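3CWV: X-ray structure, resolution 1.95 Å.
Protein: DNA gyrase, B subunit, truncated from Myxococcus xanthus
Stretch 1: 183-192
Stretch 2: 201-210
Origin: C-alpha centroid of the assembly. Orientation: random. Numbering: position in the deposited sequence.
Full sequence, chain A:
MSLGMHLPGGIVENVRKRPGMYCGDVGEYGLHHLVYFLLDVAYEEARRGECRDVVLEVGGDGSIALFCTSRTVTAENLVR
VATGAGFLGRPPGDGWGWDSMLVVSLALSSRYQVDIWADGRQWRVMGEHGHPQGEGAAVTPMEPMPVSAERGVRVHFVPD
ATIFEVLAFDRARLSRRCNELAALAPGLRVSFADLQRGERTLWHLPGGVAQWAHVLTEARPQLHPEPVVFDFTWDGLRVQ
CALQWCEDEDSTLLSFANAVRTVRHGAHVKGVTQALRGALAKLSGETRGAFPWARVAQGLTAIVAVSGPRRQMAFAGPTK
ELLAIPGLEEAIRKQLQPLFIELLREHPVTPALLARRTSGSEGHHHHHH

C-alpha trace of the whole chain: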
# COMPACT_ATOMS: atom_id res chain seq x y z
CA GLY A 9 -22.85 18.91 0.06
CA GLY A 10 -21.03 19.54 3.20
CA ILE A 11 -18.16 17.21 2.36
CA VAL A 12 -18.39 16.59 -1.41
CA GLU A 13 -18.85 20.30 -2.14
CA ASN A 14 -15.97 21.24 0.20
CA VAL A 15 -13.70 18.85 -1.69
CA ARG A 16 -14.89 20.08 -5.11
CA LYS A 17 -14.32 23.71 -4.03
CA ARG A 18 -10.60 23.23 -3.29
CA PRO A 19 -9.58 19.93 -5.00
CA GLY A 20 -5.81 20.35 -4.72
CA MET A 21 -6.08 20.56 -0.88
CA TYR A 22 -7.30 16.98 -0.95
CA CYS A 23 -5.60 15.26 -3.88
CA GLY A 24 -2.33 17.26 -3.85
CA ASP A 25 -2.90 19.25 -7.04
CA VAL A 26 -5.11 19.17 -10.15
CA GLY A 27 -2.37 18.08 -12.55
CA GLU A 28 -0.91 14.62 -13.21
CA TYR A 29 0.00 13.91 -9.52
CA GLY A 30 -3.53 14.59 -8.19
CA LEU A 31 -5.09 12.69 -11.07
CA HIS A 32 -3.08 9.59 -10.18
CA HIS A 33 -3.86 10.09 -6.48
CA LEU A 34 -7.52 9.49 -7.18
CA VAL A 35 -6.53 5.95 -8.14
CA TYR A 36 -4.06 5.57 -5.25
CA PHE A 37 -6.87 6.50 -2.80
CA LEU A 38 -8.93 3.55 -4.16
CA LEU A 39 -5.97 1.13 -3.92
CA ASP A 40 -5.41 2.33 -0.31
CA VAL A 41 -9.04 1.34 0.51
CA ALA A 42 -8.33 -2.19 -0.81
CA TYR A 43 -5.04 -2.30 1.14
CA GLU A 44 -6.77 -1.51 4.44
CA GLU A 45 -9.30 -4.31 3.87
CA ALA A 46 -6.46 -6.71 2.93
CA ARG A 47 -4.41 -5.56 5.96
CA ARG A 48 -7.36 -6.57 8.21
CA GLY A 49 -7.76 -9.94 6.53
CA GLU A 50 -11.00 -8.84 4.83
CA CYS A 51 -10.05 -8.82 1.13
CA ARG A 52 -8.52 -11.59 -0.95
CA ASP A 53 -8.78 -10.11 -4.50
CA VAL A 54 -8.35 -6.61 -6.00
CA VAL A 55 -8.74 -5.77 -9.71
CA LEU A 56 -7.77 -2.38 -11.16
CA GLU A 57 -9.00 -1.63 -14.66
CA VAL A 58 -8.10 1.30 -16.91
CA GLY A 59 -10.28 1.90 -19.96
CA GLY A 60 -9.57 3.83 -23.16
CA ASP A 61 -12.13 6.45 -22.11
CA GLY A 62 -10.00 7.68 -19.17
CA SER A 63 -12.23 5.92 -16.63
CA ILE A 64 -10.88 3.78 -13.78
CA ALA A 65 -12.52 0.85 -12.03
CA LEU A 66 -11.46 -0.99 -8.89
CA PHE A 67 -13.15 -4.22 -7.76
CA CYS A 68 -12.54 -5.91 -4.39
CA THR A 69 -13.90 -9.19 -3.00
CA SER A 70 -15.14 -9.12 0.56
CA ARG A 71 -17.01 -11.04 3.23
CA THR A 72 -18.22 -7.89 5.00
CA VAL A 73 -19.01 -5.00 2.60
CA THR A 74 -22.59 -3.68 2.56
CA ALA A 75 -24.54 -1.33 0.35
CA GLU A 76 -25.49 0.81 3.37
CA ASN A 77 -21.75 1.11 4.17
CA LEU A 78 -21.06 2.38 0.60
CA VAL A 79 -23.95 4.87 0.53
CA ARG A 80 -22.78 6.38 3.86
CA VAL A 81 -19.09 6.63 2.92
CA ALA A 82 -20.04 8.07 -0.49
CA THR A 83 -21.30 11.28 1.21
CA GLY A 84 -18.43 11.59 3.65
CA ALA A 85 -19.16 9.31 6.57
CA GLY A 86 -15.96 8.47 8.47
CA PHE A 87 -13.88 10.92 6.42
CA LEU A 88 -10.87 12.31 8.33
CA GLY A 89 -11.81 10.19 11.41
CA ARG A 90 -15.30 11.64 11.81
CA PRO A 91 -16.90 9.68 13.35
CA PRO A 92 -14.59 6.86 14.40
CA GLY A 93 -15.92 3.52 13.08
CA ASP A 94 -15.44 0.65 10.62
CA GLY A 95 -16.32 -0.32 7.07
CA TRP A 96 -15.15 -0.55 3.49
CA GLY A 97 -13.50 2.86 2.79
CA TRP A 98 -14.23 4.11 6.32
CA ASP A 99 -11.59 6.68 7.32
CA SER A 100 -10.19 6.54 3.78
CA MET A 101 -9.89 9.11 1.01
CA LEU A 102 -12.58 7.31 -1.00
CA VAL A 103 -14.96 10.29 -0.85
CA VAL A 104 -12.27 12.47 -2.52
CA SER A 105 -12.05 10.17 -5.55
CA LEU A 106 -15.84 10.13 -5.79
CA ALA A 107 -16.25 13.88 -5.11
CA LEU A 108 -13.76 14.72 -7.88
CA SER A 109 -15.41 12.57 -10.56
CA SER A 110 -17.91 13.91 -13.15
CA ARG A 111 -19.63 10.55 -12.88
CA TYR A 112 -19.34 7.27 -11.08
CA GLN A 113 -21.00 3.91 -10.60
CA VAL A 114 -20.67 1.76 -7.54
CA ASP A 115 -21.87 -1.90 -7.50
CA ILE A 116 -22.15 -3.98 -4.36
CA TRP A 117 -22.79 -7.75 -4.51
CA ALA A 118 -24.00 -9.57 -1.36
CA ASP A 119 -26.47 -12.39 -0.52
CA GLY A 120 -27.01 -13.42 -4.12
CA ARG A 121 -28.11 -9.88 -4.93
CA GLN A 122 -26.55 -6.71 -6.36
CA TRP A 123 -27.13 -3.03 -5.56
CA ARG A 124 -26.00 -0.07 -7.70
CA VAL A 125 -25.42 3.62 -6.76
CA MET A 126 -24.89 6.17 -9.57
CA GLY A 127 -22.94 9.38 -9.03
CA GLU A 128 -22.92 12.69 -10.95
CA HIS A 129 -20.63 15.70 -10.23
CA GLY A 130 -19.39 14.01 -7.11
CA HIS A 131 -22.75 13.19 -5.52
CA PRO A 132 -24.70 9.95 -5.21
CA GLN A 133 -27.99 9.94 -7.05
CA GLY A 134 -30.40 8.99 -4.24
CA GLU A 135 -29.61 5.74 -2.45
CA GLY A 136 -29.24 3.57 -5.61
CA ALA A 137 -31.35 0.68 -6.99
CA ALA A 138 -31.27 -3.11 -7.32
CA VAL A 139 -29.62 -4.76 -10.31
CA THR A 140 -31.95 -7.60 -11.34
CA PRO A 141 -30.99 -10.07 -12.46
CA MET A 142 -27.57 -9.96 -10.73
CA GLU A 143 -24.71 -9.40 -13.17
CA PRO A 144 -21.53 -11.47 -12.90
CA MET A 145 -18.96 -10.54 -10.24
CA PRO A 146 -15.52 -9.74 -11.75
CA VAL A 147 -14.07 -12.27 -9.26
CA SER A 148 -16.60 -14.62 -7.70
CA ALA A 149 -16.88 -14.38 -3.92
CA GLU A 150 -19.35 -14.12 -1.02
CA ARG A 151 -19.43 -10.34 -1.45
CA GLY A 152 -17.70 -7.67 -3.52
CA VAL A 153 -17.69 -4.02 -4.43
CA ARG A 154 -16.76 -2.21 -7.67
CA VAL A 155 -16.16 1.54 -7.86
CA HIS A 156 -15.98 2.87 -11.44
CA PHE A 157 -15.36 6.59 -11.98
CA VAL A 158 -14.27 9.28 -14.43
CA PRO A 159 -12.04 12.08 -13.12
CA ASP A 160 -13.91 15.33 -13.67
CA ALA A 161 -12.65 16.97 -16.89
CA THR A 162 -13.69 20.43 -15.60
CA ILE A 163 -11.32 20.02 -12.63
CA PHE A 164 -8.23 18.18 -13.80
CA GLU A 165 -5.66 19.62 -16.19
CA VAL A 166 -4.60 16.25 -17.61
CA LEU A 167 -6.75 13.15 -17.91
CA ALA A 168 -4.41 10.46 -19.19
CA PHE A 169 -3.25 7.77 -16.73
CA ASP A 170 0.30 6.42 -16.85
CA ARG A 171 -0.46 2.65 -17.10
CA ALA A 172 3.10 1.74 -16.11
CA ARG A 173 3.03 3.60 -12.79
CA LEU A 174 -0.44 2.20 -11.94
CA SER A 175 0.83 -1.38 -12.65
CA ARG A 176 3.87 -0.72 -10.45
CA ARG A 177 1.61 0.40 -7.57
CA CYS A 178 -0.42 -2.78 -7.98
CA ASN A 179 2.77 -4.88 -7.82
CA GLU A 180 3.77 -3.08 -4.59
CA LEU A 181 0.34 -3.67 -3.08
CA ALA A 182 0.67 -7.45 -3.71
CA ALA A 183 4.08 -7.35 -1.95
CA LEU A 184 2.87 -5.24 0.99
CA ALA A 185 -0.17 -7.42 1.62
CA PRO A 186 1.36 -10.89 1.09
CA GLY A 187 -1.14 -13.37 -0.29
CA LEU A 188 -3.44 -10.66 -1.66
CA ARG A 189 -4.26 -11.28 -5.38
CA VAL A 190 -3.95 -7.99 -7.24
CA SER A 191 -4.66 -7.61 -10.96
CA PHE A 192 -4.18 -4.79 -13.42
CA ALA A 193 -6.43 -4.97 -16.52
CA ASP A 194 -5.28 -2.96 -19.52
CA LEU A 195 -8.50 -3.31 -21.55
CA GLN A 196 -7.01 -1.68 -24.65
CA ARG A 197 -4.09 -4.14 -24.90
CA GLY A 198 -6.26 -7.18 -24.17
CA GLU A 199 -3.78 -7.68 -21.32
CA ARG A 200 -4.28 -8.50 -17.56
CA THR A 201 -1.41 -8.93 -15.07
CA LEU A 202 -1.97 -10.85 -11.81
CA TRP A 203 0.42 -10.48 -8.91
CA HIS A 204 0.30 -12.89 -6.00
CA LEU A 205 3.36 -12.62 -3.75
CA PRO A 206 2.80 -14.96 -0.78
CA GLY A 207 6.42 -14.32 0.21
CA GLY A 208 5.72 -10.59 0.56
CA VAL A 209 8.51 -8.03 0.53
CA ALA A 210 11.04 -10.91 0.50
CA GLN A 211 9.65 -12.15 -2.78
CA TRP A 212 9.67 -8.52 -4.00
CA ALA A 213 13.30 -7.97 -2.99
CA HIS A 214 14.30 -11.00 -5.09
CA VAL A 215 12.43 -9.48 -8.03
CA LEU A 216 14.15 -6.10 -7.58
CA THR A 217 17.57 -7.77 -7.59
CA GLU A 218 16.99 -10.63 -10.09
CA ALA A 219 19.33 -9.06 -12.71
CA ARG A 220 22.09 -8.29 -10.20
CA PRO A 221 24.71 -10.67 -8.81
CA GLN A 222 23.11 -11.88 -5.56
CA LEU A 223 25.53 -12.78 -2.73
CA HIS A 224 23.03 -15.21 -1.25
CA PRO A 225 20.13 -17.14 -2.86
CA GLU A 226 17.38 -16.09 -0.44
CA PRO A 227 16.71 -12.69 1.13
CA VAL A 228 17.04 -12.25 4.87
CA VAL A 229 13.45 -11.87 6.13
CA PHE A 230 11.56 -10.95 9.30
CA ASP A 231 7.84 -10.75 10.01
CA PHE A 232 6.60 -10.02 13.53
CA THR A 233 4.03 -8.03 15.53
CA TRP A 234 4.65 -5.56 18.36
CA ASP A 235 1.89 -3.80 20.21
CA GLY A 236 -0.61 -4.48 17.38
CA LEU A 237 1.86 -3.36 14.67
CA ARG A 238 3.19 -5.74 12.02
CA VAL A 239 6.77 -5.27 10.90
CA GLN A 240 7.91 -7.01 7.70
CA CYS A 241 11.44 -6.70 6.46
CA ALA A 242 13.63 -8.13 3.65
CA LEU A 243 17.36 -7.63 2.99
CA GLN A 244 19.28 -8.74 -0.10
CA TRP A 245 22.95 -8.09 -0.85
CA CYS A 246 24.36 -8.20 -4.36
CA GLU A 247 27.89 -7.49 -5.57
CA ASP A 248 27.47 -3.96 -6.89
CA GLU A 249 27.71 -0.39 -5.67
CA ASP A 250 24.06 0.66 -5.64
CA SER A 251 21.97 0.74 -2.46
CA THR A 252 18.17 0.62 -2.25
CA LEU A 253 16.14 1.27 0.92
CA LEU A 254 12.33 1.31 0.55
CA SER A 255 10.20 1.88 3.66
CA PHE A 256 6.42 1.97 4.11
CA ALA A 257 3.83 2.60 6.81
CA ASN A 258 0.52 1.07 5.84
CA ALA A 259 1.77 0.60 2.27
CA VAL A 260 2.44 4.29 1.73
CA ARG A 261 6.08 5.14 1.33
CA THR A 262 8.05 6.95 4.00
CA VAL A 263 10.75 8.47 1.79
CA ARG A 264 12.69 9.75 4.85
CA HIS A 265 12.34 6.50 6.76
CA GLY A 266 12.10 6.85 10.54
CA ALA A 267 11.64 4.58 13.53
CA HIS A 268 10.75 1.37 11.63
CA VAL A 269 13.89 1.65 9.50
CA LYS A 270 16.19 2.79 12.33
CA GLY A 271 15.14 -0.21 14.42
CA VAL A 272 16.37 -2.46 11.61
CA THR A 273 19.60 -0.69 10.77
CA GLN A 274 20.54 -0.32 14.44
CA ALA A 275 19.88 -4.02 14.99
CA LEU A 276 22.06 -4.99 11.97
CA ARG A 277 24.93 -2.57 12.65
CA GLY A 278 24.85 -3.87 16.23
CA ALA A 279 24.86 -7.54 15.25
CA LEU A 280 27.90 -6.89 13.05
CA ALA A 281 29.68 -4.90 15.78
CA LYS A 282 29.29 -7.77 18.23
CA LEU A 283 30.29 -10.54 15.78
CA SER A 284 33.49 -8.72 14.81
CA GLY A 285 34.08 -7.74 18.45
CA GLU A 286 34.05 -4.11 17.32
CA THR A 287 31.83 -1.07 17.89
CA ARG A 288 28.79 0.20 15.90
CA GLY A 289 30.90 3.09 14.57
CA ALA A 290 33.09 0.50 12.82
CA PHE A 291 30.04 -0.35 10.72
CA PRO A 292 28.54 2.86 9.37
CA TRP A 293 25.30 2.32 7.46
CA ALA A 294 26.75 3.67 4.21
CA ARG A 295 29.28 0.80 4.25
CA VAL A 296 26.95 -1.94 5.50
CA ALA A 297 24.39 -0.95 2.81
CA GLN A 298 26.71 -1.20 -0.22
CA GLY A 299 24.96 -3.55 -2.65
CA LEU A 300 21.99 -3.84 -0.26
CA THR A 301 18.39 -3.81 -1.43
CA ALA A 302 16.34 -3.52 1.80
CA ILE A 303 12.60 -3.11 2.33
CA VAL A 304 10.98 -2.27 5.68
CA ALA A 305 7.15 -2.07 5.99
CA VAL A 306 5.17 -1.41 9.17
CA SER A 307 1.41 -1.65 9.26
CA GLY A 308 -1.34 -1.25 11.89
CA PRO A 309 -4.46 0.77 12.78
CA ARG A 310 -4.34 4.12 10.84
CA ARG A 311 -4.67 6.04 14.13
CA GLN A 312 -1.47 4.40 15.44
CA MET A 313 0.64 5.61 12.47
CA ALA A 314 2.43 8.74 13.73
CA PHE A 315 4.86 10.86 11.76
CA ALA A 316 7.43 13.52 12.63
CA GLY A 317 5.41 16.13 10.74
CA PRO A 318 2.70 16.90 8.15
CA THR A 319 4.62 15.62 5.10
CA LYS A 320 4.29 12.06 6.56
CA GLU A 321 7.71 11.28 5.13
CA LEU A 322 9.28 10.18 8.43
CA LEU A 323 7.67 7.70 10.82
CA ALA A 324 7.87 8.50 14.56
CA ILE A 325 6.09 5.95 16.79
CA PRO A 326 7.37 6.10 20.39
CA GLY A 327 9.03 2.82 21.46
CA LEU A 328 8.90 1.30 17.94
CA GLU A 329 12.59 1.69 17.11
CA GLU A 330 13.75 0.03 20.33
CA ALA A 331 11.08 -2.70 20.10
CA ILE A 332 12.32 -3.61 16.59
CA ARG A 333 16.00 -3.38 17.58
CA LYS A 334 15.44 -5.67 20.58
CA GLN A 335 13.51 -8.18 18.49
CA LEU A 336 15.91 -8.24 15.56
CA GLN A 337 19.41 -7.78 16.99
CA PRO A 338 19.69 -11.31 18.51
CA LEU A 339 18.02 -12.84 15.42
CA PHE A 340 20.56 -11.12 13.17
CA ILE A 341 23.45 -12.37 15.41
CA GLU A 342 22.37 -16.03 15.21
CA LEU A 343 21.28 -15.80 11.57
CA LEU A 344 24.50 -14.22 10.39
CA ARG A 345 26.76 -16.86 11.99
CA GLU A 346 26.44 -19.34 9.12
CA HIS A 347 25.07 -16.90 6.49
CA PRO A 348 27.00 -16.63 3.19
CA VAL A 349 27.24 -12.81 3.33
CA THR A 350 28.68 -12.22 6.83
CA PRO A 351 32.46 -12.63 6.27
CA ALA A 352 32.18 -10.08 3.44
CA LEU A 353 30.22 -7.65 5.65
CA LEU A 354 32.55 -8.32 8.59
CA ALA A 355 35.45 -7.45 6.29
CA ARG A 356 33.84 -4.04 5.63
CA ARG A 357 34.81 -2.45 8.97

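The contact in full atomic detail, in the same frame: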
# COMPACT_ATOMS: atom_id res chain seq x y z
N ALA A 183 2.93 -7.13 -2.85
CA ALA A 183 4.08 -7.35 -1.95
C ALA A 183 3.79 -6.92 -0.50
O ALA A 183 4.24 -7.57 0.45
CB ALA A 183 5.32 -6.59 -2.46
N LEU A 184 3.06 -5.82 -0.34
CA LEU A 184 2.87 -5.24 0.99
C LEU A 184 1.78 -5.97 1.76
O LEU A 184 1.72 -5.90 2.98
CB LEU A 184 2.55 -3.75 0.89
CG LEU A 184 3.76 -2.95 0.43
CD1 LEU A 184 3.37 -1.57 -0.05
CD2 LEU A 184 4.80 -2.87 1.54
N ALA A 185 0.91 -6.66 1.03
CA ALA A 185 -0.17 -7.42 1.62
C ALA A 185 -0.03 -8.87 1.12
O ALA A 185 -0.77 -9.34 0.25
CB ALA A 185 -1.52 -6.79 1.25
N PRO A 186 0.98 -9.59 1.65
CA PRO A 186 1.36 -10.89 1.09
C PRO A 186 0.20 -11.85 1.04
O PRO A 186 -0.51 -12.00 2.04
CB PRO A 186 2.44 -11.42 2.05
CG PRO A 186 2.64 -10.40 3.09
CD PRO A 186 1.82 -9.17 2.78
N GLY A 187 -0.00 -12.48 -0.11
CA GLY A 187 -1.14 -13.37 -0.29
C GLY A 187 -2.33 -12.71 -0.97
O GLY A 187 -3.15 -13.39 -1.56
N LEU A 188 -2.42 -11.38 -0.90
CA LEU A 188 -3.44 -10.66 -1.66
C LEU A 188 -3.22 -10.86 -3.18
O LEU A 188 -2.10 -10.70 -3.66
CB LEU A 188 -3.34 -9.15 -1.36
CG LEU A 188 -4.34 -8.24 -2.06
CD1 LEU A 188 -5.79 -8.62 -1.71
CD2 LEU A 188 -4.07 -6.76 -1.73
N ARG A 189 -4.28 -11.22 -3.90
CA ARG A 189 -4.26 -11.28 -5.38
C ARG A 189 -4.62 -9.93 -5.97
O ARG A 189 -5.71 -9.41 -5.72
CB ARG A 189 -5.24 -12.35 -5.89
CG ARG A 189 -4.82 -13.74 -5.43
CD ARG A 189 -5.78 -14.81 -5.84
NE ARG A 189 -5.24 -16.12 -5.45
CZ ARG A 189 -4.32 -16.80 -6.14
NH1 ARG A 189 -3.83 -16.32 -7.28
NH2 ARG A 189 -3.91 -17.98 -5.68
N VAL A 190 -3.69 -9.32 -6.71
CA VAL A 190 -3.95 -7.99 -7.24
C VAL A 190 -3.76 -8.07 -8.74
O VAL A 190 -2.76 -8.60 -9.19
CB VAL A 190 -2.93 -6.94 -6.74
CG1 VAL A 190 -3.28 -5.56 -7.31
CG2 VAL A 190 -2.89 -6.87 -5.20
N SER A 191 -4.73 -7.56 -9.51
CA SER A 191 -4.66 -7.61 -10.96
C SER A 191 -4.77 -6.21 -11.56
O SER A 191 -5.49 -5.35 -11.04
CB SER A 191 -5.79 -8.47 -11.51
OG SER A 191 -5.63 -9.83 -11.11
N PHE A 192 -4.06 -6.01 -12.66
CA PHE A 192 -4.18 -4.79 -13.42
C PHE A 192 -4.67 -5.15 -14.83
O PHE A 192 -4.01 -5.90 -15.53
CB PHE A 192 -2.83 -4.08 -13.45
CG PHE A 192 -2.86 -2.80 -14.20
CD1 PHE A 192 -3.53 -1.69 -13.67
CD2 PHE A 192 -2.23 -2.69 -15.45
CE1 PHE A 192 -3.57 -0.47 -14.38
CE2 PHE A 192 -2.28 -1.48 -16.16
CZ PHE A 192 -2.94 -0.37 -15.62
N THR A 201 -2.52 -8.40 -15.86
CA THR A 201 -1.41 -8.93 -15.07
C THR A 201 -1.90 -9.24 -13.66
O THR A 201 -2.55 -8.39 -13.05
CB THR A 201 -0.27 -7.93 -14.97
OG1 THR A 201 0.05 -7.47 -16.29
CG2 THR A 201 1.00 -8.54 -14.33
N LEU A 202 -1.60 -10.43 -13.16
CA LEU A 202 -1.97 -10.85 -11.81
C LEU A 202 -0.72 -10.99 -11.01
O LEU A 202 0.21 -11.71 -11.42
CB LEU A 202 -2.72 -12.20 -11.80
CG LEU A 202 -2.84 -12.86 -10.39
CD1 LEU A 202 -3.77 -12.08 -9.40
CD2 LEU A 202 -3.25 -14.38 -10.47
N TRP A 203 -0.66 -10.28 -9.88
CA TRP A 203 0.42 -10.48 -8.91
C TRP A 203 -0.13 -11.22 -7.70
O TRP A 203 -1.20 -10.90 -7.22
CB TRP A 203 1.00 -9.14 -8.45
CG TRP A 203 1.69 -8.40 -9.54
CD1 TRP A 203 2.99 -8.55 -9.92
CD2 TRP A 203 1.12 -7.40 -10.39
NE1 TRP A 203 3.27 -7.70 -10.97
CE2 TRP A 203 2.15 -6.98 -11.28
CE3 TRP A 203 -0.16 -6.83 -10.51
CZ2 TRP A 203 1.94 -6.01 -12.25
CZ3 TRP A 203 -0.37 -5.88 -11.48
CH2 TRP A 203 0.68 -5.47 -12.34
N HIS A 204 0.62 -12.20 -7.23
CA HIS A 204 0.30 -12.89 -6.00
C HIS A 204 1.67 -13.22 -5.40
O HIS A 204 2.44 -14.02 -5.97
CB HIS A 204 -0.58 -14.12 -6.26
CG HIS A 204 -0.85 -14.93 -5.03
ND1 HIS A 204 -0.49 -16.25 -4.91
CD2 HIS A 204 -1.41 -14.59 -3.85
CE1 HIS A 204 -0.82 -16.69 -3.71
NE2 HIS A 204 -1.39 -15.71 -3.05
N LEU A 205 2.04 -12.50 -4.34
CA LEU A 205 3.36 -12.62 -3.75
C LEU A 205 3.23 -13.14 -2.31
O LEU A 205 3.34 -12.38 -1.36
CB LEU A 205 4.12 -11.27 -3.81
CG LEU A 205 4.79 -10.87 -5.16
CD1 LEU A 205 3.75 -10.55 -6.23
CD2 LEU A 205 5.76 -9.68 -4.99
N PRO A 206 2.99 -14.46 -2.15
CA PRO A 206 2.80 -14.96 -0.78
C PRO A 206 4.05 -14.76 0.08
O PRO A 206 3.94 -14.65 1.30
CB PRO A 206 2.47 -16.45 -0.97
CG PRO A 206 2.93 -16.80 -2.37
CD PRO A 206 2.91 -15.52 -3.17
N GLY A 207 5.21 -14.63 -0.54
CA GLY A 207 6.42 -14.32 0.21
C GLY A 207 6.61 -12.85 0.51
O GLY A 207 7.61 -12.47 1.09
N GLY A 208 5.67 -11.99 0.11
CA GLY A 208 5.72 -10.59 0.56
C GLY A 208 6.89 -9.75 0.06
O GLY A 208 7.30 -9.84 -1.10
N VAL A 209 7.44 -8.93 0.94
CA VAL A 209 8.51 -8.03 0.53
C VAL A 209 9.82 -8.81 0.27
O VAL A 209 10.71 -8.30 -0.40
CB VAL A 209 8.72 -6.85 1.51
CG1 VAL A 209 7.48 -5.93 1.53
CG2 VAL A 209 9.09 -7.35 2.92
N ALA A 210 9.90 -10.04 0.79
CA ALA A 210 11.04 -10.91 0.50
C ALA A 210 11.00 -11.34 -0.96
O ALA A 210 12.01 -11.30 -1.68
CB ALA A 210 11.03 -12.13 1.40
O HOH W 1 5.50 -8.19 2.96
O HOH W 2 0.41 -10.97 -2.60
O HOH W 3 -1.84 -5.43 -17.71

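Strand 189-192 runs antiparallel to the strand through Thr 201, Leu 202 and Trp 203. A turn flanks the ladder in each stretch, before strand 189-192 and after the strand through Thr 201, and the two turns stay in contact. Four backbone hydrogen bonds hold the strands. Val 190 and Trp 203 satisfy each other: Val 190 N donates to Trp 203 O at 3.0 Å, and Trp 203 N donates to Val 190 O at 2.8 Å. Both are nearly straight. Phe 192 and Thr 201 repeat the pattern, with Phe 192 N to Thr 201 O at 2.8 Å and Thr 201 N to Phe 192 O at 2.9 Å. The carbonyls of Val 190, Thr 201 and Trp 203 also receive CA-H...O contacts. The shortest is Ser 191 CA to Thr 201 O, 3.1 Å. Water 3 donates to Phe 192 O at 3.1 Å and lies 3.1 Å from Thr 201 OG1.

Beyond the strands, water takes over. Water 2 accepts from Leu 205 N at 2.8 Å and, weakly, from Gly 187 N at 2.9 Å. It lies 2.7 Å from Leu 188 O. Each turn closes with its own hydrogen bond: Leu 188 N donates to Ala 185 O at 2.9 Å in a type II turn, and Gly 208 N to Leu 205 O at 2.8 Å in a type I turn. Water 1 links two helical residues: it donates to Ala 183 O and accepts from Val 209 N, both at 2.9 Å.

Side chains fill in around this framework. The Arg 189 guanidinium lies flat on the His 204 ring, with centres 4.1 Å apart and planes at 17°. On the other face of the sheet, Phe 192 CB meets the edge of the Trp 203 ring at CZ3, 3.6 Å away. Ala 183 CB packs on Leu 205 CD2 at 4.0 Å. Gly 208 has positive phi, and an ideal CB there would lie only 3.3 Å from Pro 186 CG.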